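Local structure of sensor protein KdpD (Escherichia coli, 4QPR) at residues G56-D61 and G84-I89; Q88-K93 and G100-E105. The protein is probably a sensor histidine kinase that controls potassium uptake in a two-component system, and the part modelled here carries its GAF domain. All coordinates share one frame; numbering follows the deposited sequence.

How the contacts relate
Both contacts belong to the GAF domain, and their centres lie 11 Å apart. Contact 2 is the pairing of two neighbouring strands near the middle of the chain; contact 1 is nearer the surface, where the loop 56-61 passes the entry to strand 88-94. Gln88 and Ile89 are common to both. The two are also joined directly: Thr58 OG1 of contact 1 lies 2.6 Å from Glu105 OE2 of contact 2, a probable hydrogen bond, and Tyr87 CB sits 3.3 Å from Val104 O. The loop is thus tied to the sheet at the end of segment 100-105, beside the first rungs of the strand pair.

Contact 1. Residues G56-D61 and G84-I89; sequences GMTPWD and GVPYQI
Tyr87 meets Trp60 with its phenol end, not with its ring stacked on the indole. Its OH lies 3.3 Å from Trp60 CA, and Trp60 CB stands 3.5 Å from Tyr87 CZ, so the loop backbone and the root of the tryptophan side chain take the contact. One face of the phenol ring is taken by Val85 CG2, 3.6 Å above the plane and over the ring centre. Trp60 CB and Pro59 O come in obliquely from the opposite side of the plane, the carbonyl oxygen of Pro59 4.1 Å from Tyr87 CE2. The ring is therefore held between a valine methyl of its own segment and Trp60 CB with Pro59 O of the loop.

Both aromatic residues have CG lodged between the backbone N and the carbonyl carbon, with chi1 of 57° for Trp60 and 54° for Tyr87. In Tyr87 this sends the ring up to the loop; in Trp60 it swings the indole away from the tyrosine, and the two ring planes end up about 69° apart without stacking. Lower down, Thr58 OG1 stays 4.5 Å from Pro86 CG; the hydroxyl is bonded to Glu105 OE2. No hydrogen bond links the two segments, so the contact rests on van der Waals packing over a small area.

At the far end of the loop, Asp61 is the N-cap residue and bonds to the backbone N of Ile64 through OD2, capping the first turn of helix 62-71. The departing indole packs on Gln38 and Leu40 of strand 35-42, Val103 of strand 97-106 and Ala65 of helix 62-71. Tyr87, bonded through its backbone to Ala77, leads straight into strand 88-94, so the contact closes the loop over the sheet just before that helix begins.

Contact 2. Residues Q88-K93 and G100-E105; sequences QILPLK and GLVVVE
Leu92 and Val102 cross at about a right angle, Leu92 CD2 resting 3.8 Å from Val102 CG1. Leu90 CB lies 4.0 Å from Val102 CG1. With Gln88 and Val104 these residues form the face turned to helix 115-141. On the reverse face Leu101 has CG anti to the carbonyl carbon (chi1 -61°), which lays its branch along strand 88-93: CD1 reaches Ile89 CG2 at 3.8 Å and CD2 reaches Pro91 CA at 3.6 Å. Ser68 of helix 62-71 packs on Ile89, Pro91 and Leu101, while Met57 and Trp60 of loop 56-61 meet Val103.

Between the faces runs the antiparallel backbone pairing. Gln88 and Val104 exchange two N-H...O bonds, as do Leu90 and Val102, each 2.9 Å long and close to straight; Leu92 N donates to Gly100 O at 2.8 Å. The intervening Ile89-Val103 and Pro91-Leu101 pairs are non-hydrogen-bonded, which suits a proline with no N-H.

At the polar edge the Gln88 amide binds Gln118 through OE1 and Ala77 O through NE2. The hairpin thus pairs its inward-turned backbone groups, leaving outward ones to Leu40, Gln38 and Arg36 of strand 35-42 and to Ala75; buried Gly100 N finds no partner. Both faces offer apolar surface, to helices and the loop.

Contact 1. Residues G56-D61 and G84-I89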
ATOM      1  N   GLY A  56     -11.205  26.198  -7.837  1.00 33.17           N
ATOM      2  CA  GLY A  56     -11.607  25.077  -8.661  1.00 27.44           C
ATOM      3  C   GLY A  56     -12.348  23.985  -7.919  1.00 26.03           C
ATOM      4  O   GLY A  56     -12.972  23.148  -8.551  1.00 20.85           O
HETATM    5  N   MSE A  57     -12.271  23.959  -6.591  1.00 18.48           N
HETATM    6  CA  MSE A  57     -13.070  23.006  -5.820  1.00 16.99           C
HETATM    7  C   MSE A  57     -14.272  23.654  -5.143  1.00 17.81           C
HETATM    8  O   MSE A  57     -14.194  24.794  -4.694  1.00 19.32           O
HETATM    9  CB  MSE A  57     -12.244  22.300  -4.748  1.00 15.90           C
HETATM   10  CG  MSE A  57     -11.241  21.342  -5.363  1.00 14.96           C
HETATM   11 SE   MSE A  57     -10.201  20.349  -4.049  0.67 14.42          SE
HETATM   12  CE  MSE A  57     -11.514  19.003  -3.613  1.00 13.97           C
ATOM     13  N   THR A  58     -15.376  22.915  -5.061  1.00 17.05           N
ATOM     14  CA  THR A  58     -16.552  23.377  -4.320  1.00 17.89           C
ATOM     15  C   THR A  58     -16.219  23.309  -2.833  1.00 17.61           C
ATOM     16  O   THR A  58     -15.547  22.379  -2.385  1.00 17.67           O
ATOM     17  CB  THR A  58     -17.784  22.474  -4.594  1.00 25.50           C
ATOM     18  OG1 THR A  58     -17.905  22.242  -5.999  1.00 28.79           O
ATOM     19  CG2 THR A  58     -19.055  23.158  -4.127  1.00 27.20           C
ATOM     20  N   PRO A  59     -16.676  24.300  -2.054  1.00 19.12           N
ATOM     21  CA  PRO A  59     -16.395  24.245  -0.616  1.00 19.10           C
ATOM     22  C   PRO A  59     -17.079  23.057   0.048  1.00 21.51           C
ATOM     23  O   PRO A  59     -18.240  22.786  -0.238  1.00 23.52           O
ATOM     24  CB  PRO A  59     -17.006  25.544  -0.089  1.00 21.31           C
ATOM     25  CG  PRO A  59     -17.062  26.458  -1.262  1.00 26.06           C
ATOM     26  CD  PRO A  59     -17.229  25.591  -2.482  1.00 21.20           C
ATOM     27  N   TRP A  60     -16.365  22.367   0.925  1.00 20.54           N
ATOM     28  CA  TRP A  60     -16.954  21.266   1.689  1.00 22.35           C
ATOM     29  C   TRP A  60     -17.217  21.724   3.115  1.00 24.25           C
ATOM     30  O   TRP A  60     -16.735  22.778   3.540  1.00 20.57           O
ATOM     31  CB  TRP A  60     -16.031  20.045   1.684  1.00 20.90           C
ATOM     32  CG  TRP A  60     -14.663  20.327   2.215  1.00 20.02           C
ATOM     33  CD1 TRP A  60     -14.261  20.305   3.530  1.00 18.65           C
ATOM     34  CD2 TRP A  60     -13.518  20.700   1.456  1.00 14.62           C
ATOM     35  NE1 TRP A  60     -12.932  20.642   3.625  1.00 19.44           N
ATOM     36  CE2 TRP A  60     -12.454  20.890   2.366  1.00 19.02           C
ATOM     37  CE3 TRP A  60     -13.283  20.886   0.086  1.00 16.79           C
ATOM     38  CZ2 TRP A  60     -11.174  21.269   1.948  1.00 23.09           C
ATOM     39  CZ3 TRP A  60     -12.013  21.252  -0.323  1.00 20.36           C
ATOM     40  CH2 TRP A  60     -10.977  21.437   0.599  1.00 24.50           C
ATOM     41  N   ASP A  61     -18.008  20.958   3.863  1.00 27.00           N
ATOM     42  CA  ASP A  61     -18.301  21.341   5.234  1.00 29.82           C
ATOM     43  C   ASP A  61     -17.130  20.931   6.111  1.00 20.12           C
ATOM     44  O   ASP A  61     -16.783  19.747   6.186  1.00 21.78           O
ATOM     45  CB  ASP A  61     -19.614  20.723   5.740  1.00 37.56           C
ATOM     46  CG  ASP A  61     -19.932  21.116   7.170  1.00 40.16           C
ATOM     47  OD1 ASP A  61     -20.821  21.975   7.399  1.00 42.91           O
ATOM     48  OD2 ASP A  61     -19.284  20.573   8.081  1.00 41.24           O
ATOM     49  N   GLY A  84     -25.695  13.726  -1.012  1.00 12.07           N
ATOM     50  CA  GLY A  84     -25.973  14.482  -2.225  1.00 12.35           C
ATOM     51  C   GLY A  84     -24.892  15.450  -2.700  1.00 11.12           C
ATOM     52  O   GLY A  84     -25.072  16.124  -3.722  1.00 13.18           O
ATOM     53  N   VAL A  85     -23.773  15.547  -1.988  1.00  8.80           N
ATOM     54  CA  VAL A  85     -22.737  16.498  -2.401  1.00  9.39           C
ATOM     55  C   VAL A  85     -21.932  15.913  -3.567  1.00  9.75           C
ATOM     56  O   VAL A  85     -21.876  14.714  -3.761  1.00 10.21           O
ATOM     57  CB  VAL A  85     -21.822  16.902  -1.230  1.00  9.33           C
ATOM     58  CG1 VAL A  85     -22.641  17.614  -0.148  1.00 11.41           C
ATOM     59  CG2 VAL A  85     -21.122  15.688  -0.619  1.00  9.70           C
ATOM     60  N   PRO A  86     -21.291  16.783  -4.356  1.00  9.56           N
ATOM     61  CA  PRO A  86     -20.609  16.313  -5.561  1.00 11.45           C
ATOM     62  C   PRO A  86     -19.159  15.920  -5.315  1.00 11.57           C
ATOM     63  O   PRO A  86     -18.341  15.979  -6.240  1.00 12.41           O
ATOM     64  CB  PRO A  86     -20.693  17.539  -6.480  1.00 13.26           C
ATOM     65  CG  PRO A  86     -20.587  18.682  -5.528  1.00 13.38           C
ATOM     66  CD  PRO A  86     -21.412  18.249  -4.314  1.00 11.25           C
ATOM     67  N   TYR A  87     -18.841  15.553  -4.082  1.00  9.33           N
ATOM     68  CA  TYR A  87     -17.474  15.146  -3.744  1.00  8.70           C
ATOM     69  C   TYR A  87     -17.528  14.027  -2.715  1.00  8.69           C
ATOM     70  O   TYR A  87     -18.577  13.779  -2.105  1.00  8.69           O
ATOM     71  CB  TYR A  87     -16.665  16.342  -3.201  1.00  9.94           C
ATOM     72  CG  TYR A  87     -17.319  17.041  -2.035  1.00  9.11           C
ATOM     73  CD1 TYR A  87     -17.204  16.535  -0.748  1.00 10.64           C
ATOM     74  CD2 TYR A  87     -18.091  18.192  -2.221  1.00 14.37           C
ATOM     75  CE1 TYR A  87     -17.811  17.149   0.332  1.00 14.46           C
ATOM     76  CE2 TYR A  87     -18.705  18.807  -1.129  1.00 12.63           C
ATOM     77  CZ  TYR A  87     -18.567  18.264   0.131  1.00 14.61           C
ATOM     78  OH  TYR A  87     -19.170  18.869   1.234  1.00 18.80           O
ATOM     79  N   GLN A  88     -16.402  13.350  -2.528  1.00  7.76           N
ATOM     80  CA  GLN A  88     -16.256  12.345  -1.471  1.00  7.90           C
ATOM     81  C   GLN A  88     -15.288  12.849  -0.436  1.00  8.82           C
ATOM     82  O   GLN A  88     -14.318  13.546  -0.765  1.00  9.30           O
ATOM     83  CB  GLN A  88     -15.693  11.045  -2.029  1.00  9.92           C
ATOM     84  CG  GLN A  88     -16.535  10.429  -3.115  1.00  8.64           C
ATOM     85  CD  GLN A  88     -16.073   9.029  -3.409  1.00  9.94           C
ATOM     86  OE1 GLN A  88     -15.159   8.809  -4.208  1.00 11.02           O
ATOM     87  NE2 GLN A  88     -16.723   8.058  -2.770  1.00 15.34           N
ATOM     88  N   ILE A  89     -15.540  12.502   0.828  1.00  8.90           N
ATOM     89  CA  ILE A  89     -14.615  12.799   1.910  1.00  9.14           C
ATOM     90  C   ILE A  89     -14.133  11.450   2.417  1.00  9.17           C
ATOM     91  O   ILE A  89     -14.921  10.672   2.940  1.00 10.33           O
ATOM     92  CB  ILE A  89     -15.303  13.573   3.043  1.00 13.61           C
ATOM     93  CG1 ILE A  89     -15.762  14.945   2.543  1.00 15.23           C
ATOM     94  CG2 ILE A  89     -14.352  13.754   4.199  1.00 16.77           C
ATOM     95  CD1 ILE A  89     -16.528  15.745   3.631  1.00 21.05           C
TER

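Contact 2. Residues Q88-K93 and G100-E105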
ATOM      1  N   GLN A  88     -16.402  13.350  -2.528  1.00  7.76           N
ATOM      2  CA  GLN A  88     -16.256  12.345  -1.471  1.00  7.90           C
ATOM      3  C   GLN A  88     -15.288  12.849  -0.436  1.00  8.82           C
ATOM      4  O   GLN A  88     -14.318  13.546  -0.765  1.00  9.30           O
ATOM      5  CB  GLN A  88     -15.693  11.045  -2.029  1.00  9.92           C
ATOM      6  CG  GLN A  88     -16.535  10.429  -3.115  1.00  8.64           C
ATOM      7  CD  GLN A  88     -16.073   9.029  -3.409  1.00  9.94           C
ATOM      8  OE1 GLN A  88     -15.159   8.809  -4.208  1.00 11.02           O
ATOM      9  NE2 GLN A  88     -16.723   8.058  -2.770  1.00 15.34           N
ATOM     10  N   ILE A  89     -15.540  12.502   0.828  1.00  8.90           N
ATOM     11  CA  ILE A  89     -14.615  12.799   1.910  1.00  9.14           C
ATOM     12  C   ILE A  89     -14.133  11.450   2.417  1.00  9.17           C
ATOM     13  O   ILE A  89     -14.921  10.672   2.940  1.00 10.33           O
ATOM     14  CB  ILE A  89     -15.303  13.573   3.043  1.00 13.61           C
ATOM     15  CG1 ILE A  89     -15.762  14.945   2.543  1.00 15.23           C
ATOM     16  CG2 ILE A  89     -14.352  13.754   4.199  1.00 16.77           C
ATOM     17  CD1 ILE A  89     -16.528  15.745   3.631  1.00 21.05           C
ATOM     18  N   LEU A  90     -12.850  11.144   2.211  1.00  9.12           N
ATOM     19  CA  LEU A  90     -12.332   9.802   2.487  1.00  9.75           C
ATOM     20  C   LEU A  90     -11.233   9.812   3.532  1.00  9.22           C
ATOM     21  O   LEU A  90     -10.235  10.540   3.387  1.00 10.91           O
ATOM     22  CB  LEU A  90     -11.757   9.176   1.208  1.00 10.08           C
ATOM     23  CG  LEU A  90     -12.781   9.137   0.063  1.00 11.65           C
ATOM     24  CD1 LEU A  90     -12.100   8.659  -1.211  1.00 12.14           C
ATOM     25  CD2 LEU A  90     -13.939   8.215   0.435  1.00 13.63           C
ATOM     26  N   PRO A  91     -11.376   8.986   4.562  1.00 10.03           N
ATOM     27  CA  PRO A  91     -10.272   8.921   5.525  1.00 13.07           C
ATOM     28  C   PRO A  91      -9.046   8.206   4.957  1.00 13.70           C
ATOM     29  O   PRO A  91      -9.150   7.242   4.192  1.00 13.44           O
ATOM     30  CB  PRO A  91     -10.881   8.165   6.702  1.00 14.53           C
ATOM     31  CG  PRO A  91     -11.984   7.355   6.109  1.00 16.36           C
ATOM     32  CD  PRO A  91     -12.540   8.188   4.983  1.00 11.89           C
ATOM     33  N   LEU A  92      -7.874   8.722   5.314  1.00 12.52           N
ATOM     34  CA  LEU A  92      -6.619   8.075   4.942  1.00 11.70           C
ATOM     35  C   LEU A  92      -6.215   7.211   6.114  1.00 14.02           C
ATOM     36  O   LEU A  92      -5.617   7.689   7.076  1.00 14.53           O
ATOM     37  CB  LEU A  92      -5.550   9.124   4.646  1.00 12.57           C
ATOM     38  CG  LEU A  92      -5.980  10.134   3.582  1.00 12.39           C
ATOM     39  CD1 LEU A  92      -4.969  11.263   3.456  1.00 13.44           C
ATOM     40  CD2 LEU A  92      -6.163   9.460   2.223  1.00 13.64           C
ATOM     41  N   LYS A  93      -6.584   5.938   6.060  1.00 13.90           N
ATOM     42  CA  LYS A  93      -6.453   5.066   7.211  1.00 16.33           C
ATOM     43  C   LYS A  93      -5.447   3.959   6.998  1.00 18.97           C
ATOM     44  O   LYS A  93      -5.378   3.365   5.929  1.00 20.16           O
ATOM     45  CB  LYS A  93      -7.796   4.402   7.536  1.00 22.51           C
ATOM     46  CG  LYS A  93      -8.942   5.327   7.760  1.00 24.64           C
ATOM     47  CD  LYS A  93     -10.197   4.527   8.124  1.00 21.82           C
ATOM     48  CE  LYS A  93     -10.090   3.834   9.480  1.00 21.52           C
ATOM     49  NZ  LYS A  93     -11.429   3.304   9.958  1.00 23.89           N
ATOM     50  N   GLY A 100      -5.293  11.347   8.094  1.00 13.50           N
ATOM     51  CA  GLY A 100      -5.661  12.523   7.343  1.00 13.60           C
ATOM     52  C   GLY A 100      -6.903  12.205   6.537  1.00 11.26           C
ATOM     53  O   GLY A 100      -7.507  11.149   6.753  1.00 13.27           O
ATOM     54  N   LEU A 101      -7.296  13.127   5.662  1.00 10.39           N
ATOM     55  CA  LEU A 101      -8.431  12.910   4.762  1.00 10.09           C
ATOM     56  C   LEU A 101      -8.040  13.337   3.385  1.00 12.87           C
ATOM     57  O   LEU A 101      -7.133  14.161   3.196  1.00 12.41           O
ATOM     58  CB  LEU A 101      -9.620  13.802   5.121  1.00 16.44           C
ATOM     59  CG  LEU A 101     -10.285  13.698   6.481  1.00 19.58           C
ATOM     60  CD1 LEU A 101     -11.428  14.674   6.462  1.00 19.27           C
ATOM     61  CD2 LEU A 101     -10.804  12.295   6.717  1.00 18.97           C
ATOM     62  N   VAL A 102      -8.745  12.792   2.404  1.00 10.39           N
ATOM     63  CA  VAL A 102      -8.689  13.390   1.087  1.00 11.15           C
ATOM     64  C   VAL A 102     -10.105  13.703   0.639  1.00 11.57           C
ATOM     65  O   VAL A 102     -11.022  12.889   0.804  1.00 11.86           O
ATOM     66  CB  VAL A 102      -7.925  12.528   0.065  1.00  9.50           C
ATOM     67  CG1 VAL A 102      -8.581  11.139  -0.139  1.00 12.37           C
ATOM     68  CG2 VAL A 102      -7.746  13.275  -1.266  1.00 11.73           C
ATOM     69  N   VAL A 103     -10.281  14.917   0.138  1.00  8.43           N
ATOM     70  CA  VAL A 103     -11.550  15.313  -0.453  1.00  9.09           C
ATOM     71  C   VAL A 103     -11.357  15.174  -1.964  1.00 10.24           C
ATOM     72  O   VAL A 103     -10.390  15.721  -2.522  1.00 10.09           O
ATOM     73  CB  VAL A 103     -11.926  16.757  -0.097  1.00 11.12           C
ATOM     74  CG1 VAL A 103     -13.259  17.122  -0.751  1.00 10.82           C
ATOM     75  CG2 VAL A 103     -12.005  16.935   1.410  1.00 12.70           C
ATOM     76  N   VAL A 104     -12.248  14.433  -2.620  1.00  7.77           N
ATOM     77  CA  VAL A 104     -12.108  14.152  -4.060  1.00  6.05           C
ATOM     78  C   VAL A 104     -13.365  14.648  -4.785  1.00  9.50           C
ATOM     79  O   VAL A 104     -14.470  14.197  -4.503  1.00  8.26           O
ATOM     80  CB  VAL A 104     -11.935  12.645  -4.315  1.00  7.26           C
ATOM     81  CG1 VAL A 104     -11.712  12.369  -5.794  1.00  8.71           C
ATOM     82  CG2 VAL A 104     -10.747  12.113  -3.517  1.00  9.76           C
ATOM     83  N   GLU A 105     -13.189  15.598  -5.709  1.00  7.80           N
ATOM     84  CA  GLU A 105     -14.313  16.161  -6.448  1.00  6.23           C
ATOM     85  C   GLU A 105     -14.075  15.889  -7.923  1.00  8.09           C
ATOM     86  O   GLU A 105     -13.262  16.557  -8.546  1.00  8.40           O
ATOM     87  CB  GLU A 105     -14.395  17.667  -6.196  1.00  8.08           C
ATOM     88  CG  GLU A 105     -15.621  18.266  -6.867  1.00  9.05           C
ATOM     89  CD  GLU A 105     -15.749  19.766  -6.687  1.00  9.99           C
ATOM     90  OE1 GLU A 105     -14.918  20.371  -5.981  1.00 14.18           O
ATOM     91  OE2 GLU A 105     -16.708  20.338  -7.269  1.00 12.63           O
TER